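Long-range contact in phosphatidylinositol 4,5-bisphosphate-binding protein SLM1 (Saccharomyces cerevisiae, PDB 4A6H), which binds phosphatidylinositol 4,5-bisphosphate through its PH domain and acts with SLM2 as an effector of TORC2 and calcineurin signalling: residues F80-K85 and W96-D101. Numbering follows the deposited sequence.
Sequences FVLHAK and WVFKAD
With chi1 at 70°, the CG of F80 is wedged between its own N and carbonyl carbon, and the ring tips toward the neighbouring strand; F98 has CG anti to its carbonyl carbon. The F80 ring thereby lies across the base of F98, whose CB sits over one face, nearer the ring's periphery than its centre: F98 CB is 3.8 Å from the F80 ring centroid, a CH-pi contact. The two ring planes are only 17° from parallel, yet centroids 5.3 Å apart leave little overlap. L82 meets the F98 ring at the edge, L82 CB to F98 CE1 3.8 Å. Beneath this apolar row, reciprocal 2.9 Å hydrogen bonds join N and O of F80 to O and N of F98, and an equivalent pair links L82 with W96, both with N-H...O angles of 170°. V81 and V97 form the intervening non-hydrogen-bonded pair on the other face, CG2 to CG2 4.3 Å. M106, F110 and L113 of helix 103-116 cover F80, while Y27 meets F98 edge-to-face. K99, beyond the paired residues, contributes to an inositol-4-phosphate pocket. Such an antiparallel hairpin, with F80 packed under the C-terminal helix, is characteristic of the PH-domain fold.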
ATOM      1  N   PHE A  80      16.620   9.122  13.330  1.00 13.60           N
ATOM      2  CA  PHE A  80      15.315   9.767  13.278  1.00 14.26           C
ATOM      3  C   PHE A  80      14.437   9.329  14.437  1.00 14.59           C
ATOM      4  O   PHE A  80      14.712   8.320  15.094  1.00 14.66           O
ATOM      5  CB  PHE A  80      14.612   9.565  11.918  1.00 14.71           C
ATOM      6  CG  PHE A  80      14.132   8.154  11.661  1.00 13.66           C
ATOM      7  CD1 PHE A  80      14.976   7.207  11.103  1.00 15.81           C
ATOM      8  CD2 PHE A  80      12.823   7.791  11.951  1.00 15.44           C
ATOM      9  CE1 PHE A  80      14.526   5.905  10.856  1.00 15.47           C
ATOM     10  CE2 PHE A  80      12.369   6.500  11.708  1.00 16.50           C
ATOM     11  CZ  PHE A  80      13.227   5.560  11.159  1.00 15.49           C
ATOM     12  N   VAL A  81      13.385  10.102  14.690  1.00 13.92           N
ATOM     13  CA  VAL A  81      12.469   9.837  15.787  1.00 16.25           C
ATOM     14  C   VAL A  81      11.092   9.463  15.274  1.00 15.71           C
ATOM     15  O   VAL A  81      10.525  10.148  14.409  1.00 15.51           O
ATOM     16  CB  VAL A  81      12.328  11.076  16.688  1.00 16.56           C
ATOM     17  CG1 VAL A  81      11.355  10.798  17.824  1.00 18.25           C
ATOM     18  CG2 VAL A  81      13.699  11.514  17.200  1.00 16.42           C
ATOM     19  N   LEU A  82      10.567   8.370  15.817  1.00 15.37           N
ATOM     20  CA  LEU A  82       9.208   7.910  15.565  1.00 14.65           C
ATOM     21  C   LEU A  82       8.399   8.185  16.825  1.00 17.39           C
ATOM     22  O   LEU A  82       8.758   7.731  17.911  1.00 18.12           O
ATOM     23  CB  LEU A  82       9.202   6.414  15.218  1.00 16.96           C
ATOM     24  CG  LEU A  82       7.876   5.793  14.788  1.00 18.76           C
ATOM     25  CD1 LEU A  82       7.402   6.409  13.482  1.00 23.78           C
ATOM     26  CD2 LEU A  82       8.045   4.293  14.635  1.00 26.03           C
ATOM     27  N   HIS A  83       7.311   8.939  16.673  1.00 17.08           N
ATOM     28  CA  HIS A  83       6.482   9.378  17.794  1.00 17.82           C
ATOM     29  C   HIS A  83       5.157   8.624  17.822  1.00 16.81           C
ATOM     30  O   HIS A  83       4.534   8.444  16.782  1.00 18.56           O
ATOM     31  CB  HIS A  83       6.195  10.874  17.643  1.00 16.43           C
ATOM     32  CG  HIS A  83       5.291  11.436  18.695  1.00 22.27           C
ATOM     33  ND1 HIS A  83       5.739  11.771  19.956  1.00 25.56           N
ATOM     34  CD2 HIS A  83       3.976  11.757  18.665  1.00 26.89           C
ATOM     35  CE1 HIS A  83       4.735  12.258  20.662  1.00 31.37           C
ATOM     36  NE2 HIS A  83       3.655  12.265  19.901  1.00 26.81           N
ATOM     37  N   ALA A  84       4.725   8.184  19.003  1.00 18.96           N
ATOM     38  CA  ALA A  84       3.437   7.500  19.138  1.00 19.06           C
ATOM     39  C   ALA A  84       2.304   8.455  19.503  1.00 19.52           C
ATOM     40  O   ALA A  84       2.397   9.210  20.475  1.00 22.78           O
ATOM     41  CB  ALA A  84       3.533   6.381  20.167  1.00 21.94           C
ATOM     42  N   LYS A  85       1.221   8.397  18.736  1.00 20.79           N
ATOM     43  CA  LYS A  85       0.063   9.255  18.964  1.00 21.92           C
ATOM     44  C   LYS A  85      -0.942   8.554  19.861  1.00 25.35           C
ATOM     45  O   LYS A  85      -1.873   9.177  20.375  1.00 28.74           O
ATOM     46  CB  LYS A  85      -0.596   9.625  17.636  1.00 24.38           C
ATOM     47  CG  LYS A  85       0.243  10.576  16.787  1.00 30.72           C
ATOM     48  CD  LYS A  85      -0.531  11.116  15.590  1.00 41.50           C
ATOM     49  CE  LYS A  85      -0.881  10.017  14.597  1.00 45.33           C
ATOM     50  NZ  LYS A  85      -1.416  10.575  13.318  1.00 47.20           N
ATOM     51  N   TRP A  96      10.563   6.825  19.964  1.00 18.00           N
ATOM     52  CA  TRP A  96      11.616   5.858  19.715  1.00 18.89           C
ATOM     53  C   TRP A  96      12.616   6.399  18.713  1.00 14.88           C
ATOM     54  O   TRP A  96      12.252   7.091  17.760  1.00 16.80           O
ATOM     55  CB  TRP A  96      11.025   4.551  19.212  1.00 18.04           C
ATOM     56  CG  TRP A  96      10.508   3.682  20.327  1.00 23.89           C
ATOM     57  CD1 TRP A  96      10.438   4.005  21.655  1.00 26.80           C
ATOM     58  CD2 TRP A  96       9.998   2.350  20.211  1.00 24.91           C
ATOM     59  NE1 TRP A  96       9.911   2.954  22.370  1.00 28.76           N
ATOM     60  CE2 TRP A  96       9.631   1.927  21.508  1.00 26.16           C
ATOM     61  CE3 TRP A  96       9.806   1.478  19.139  1.00 22.64           C
ATOM     62  CZ2 TRP A  96       9.088   0.661  21.759  1.00 29.22           C
ATOM     63  CZ3 TRP A  96       9.266   0.215  19.394  1.00 25.68           C
ATOM     64  CH2 TRP A  96       8.918  -0.175  20.691  1.00 29.63           C
ATOM     65  N   VAL A  97      13.889   6.096  18.939  1.00 15.82           N
ATOM     66  CA  VAL A  97      14.948   6.630  18.105  1.00 15.14           C
ATOM     67  C   VAL A  97      15.545   5.501  17.286  1.00 16.46           C
ATOM     68  O   VAL A  97      15.907   4.454  17.839  1.00 14.55           O
ATOM     69  CB  VAL A  97      16.034   7.308  18.952  1.00 18.12           C
ATOM     70  CG1 VAL A  97      17.183   7.774  18.068  1.00 19.36           C
ATOM     71  CG2 VAL A  97      15.442   8.492  19.722  1.00 21.54           C
ATOM     72  N   PHE A  98      15.607   5.705  15.970  1.00 13.30           N
ATOM     73  CA  PHE A  98      16.177   4.745  15.046  1.00 12.62           C
ATOM     74  C   PHE A  98      17.442   5.278  14.414  1.00 13.99           C
ATOM     75  O   PHE A  98      17.583   6.478  14.192  1.00 15.45           O
ATOM     76  CB  PHE A  98      15.174   4.401  13.942  1.00 13.46           C
ATOM     77  CG  PHE A  98      13.987   3.616  14.427  1.00 14.13           C
ATOM     78  CD1 PHE A  98      12.861   4.269  14.887  1.00 15.53           C
ATOM     79  CD2 PHE A  98      14.001   2.226  14.430  1.00 17.07           C
ATOM     80  CE1 PHE A  98      11.765   3.551  15.336  1.00 16.07           C
ATOM     81  CE2 PHE A  98      12.907   1.509  14.879  1.00 16.33           C
ATOM     82  CZ  PHE A  98      11.788   2.169  15.329  1.00 17.09           C
ATOM     83  N   LYS A  99      18.363   4.374  14.120  1.00 14.59           N
ATOM     84  CA  LYS A  99      19.616   4.747  13.500  1.00 14.46           C
ATOM     85  C   LYS A  99      19.870   3.880  12.271  1.00 17.22           C
ATOM     86  O   LYS A  99      19.867   2.653  12.354  1.00 15.47           O
ATOM     87  CB  LYS A  99      20.767   4.622  14.504  1.00 15.21           C
ATOM     88  CG  LYS A  99      22.136   4.974  13.927  1.00 16.87           C
ATOM     89  CD  LYS A  99      23.216   5.061  15.004  1.00 21.60           C
ATOM     90  CE  LYS A  99      23.530   3.713  15.604  1.00 27.58           C
ATOM     91  NZ  LYS A  99      24.741   3.803  16.476  1.00 31.58           N
ATOM     92  N   ALA A 100      20.106   4.526  11.130  1.00 17.39           N
ATOM     93  CA  ALA A 100      20.395   3.807   9.899  1.00 15.97           C
ATOM     94  C   ALA A 100      21.894   3.846   9.642  1.00 18.28           C
ATOM     95  O   ALA A 100      22.667   4.371  10.453  1.00 20.56           O
ATOM     96  CB  ALA A 100      19.631   4.409   8.725  1.00 16.64           C
ATOM     97  N   ASP A 101      22.298   3.314   8.495  1.00 20.34           N
ATOM     98  CA  ASP A 101      23.715   3.217   8.147  1.00 25.09           C
ATOM     99  C   ASP A 101      24.348   4.550   7.737  1.00 26.15           C
ATOM    100  O   ASP A 101      25.549   4.751   7.902  1.00 26.42           O
ATOM    101  CB  ASP A 101      23.888   2.207   7.012  1.00 33.10           C
ATOM    102  CG  ASP A 101      22.728   1.225   6.922  1.00 51.09           C
ATOM    103  OD1 ASP A 101      21.596   1.650   6.589  1.00 57.49           O
ATOM    104  OD2 ASP A 101      22.947   0.025   7.188  1.00 56.83           O
TER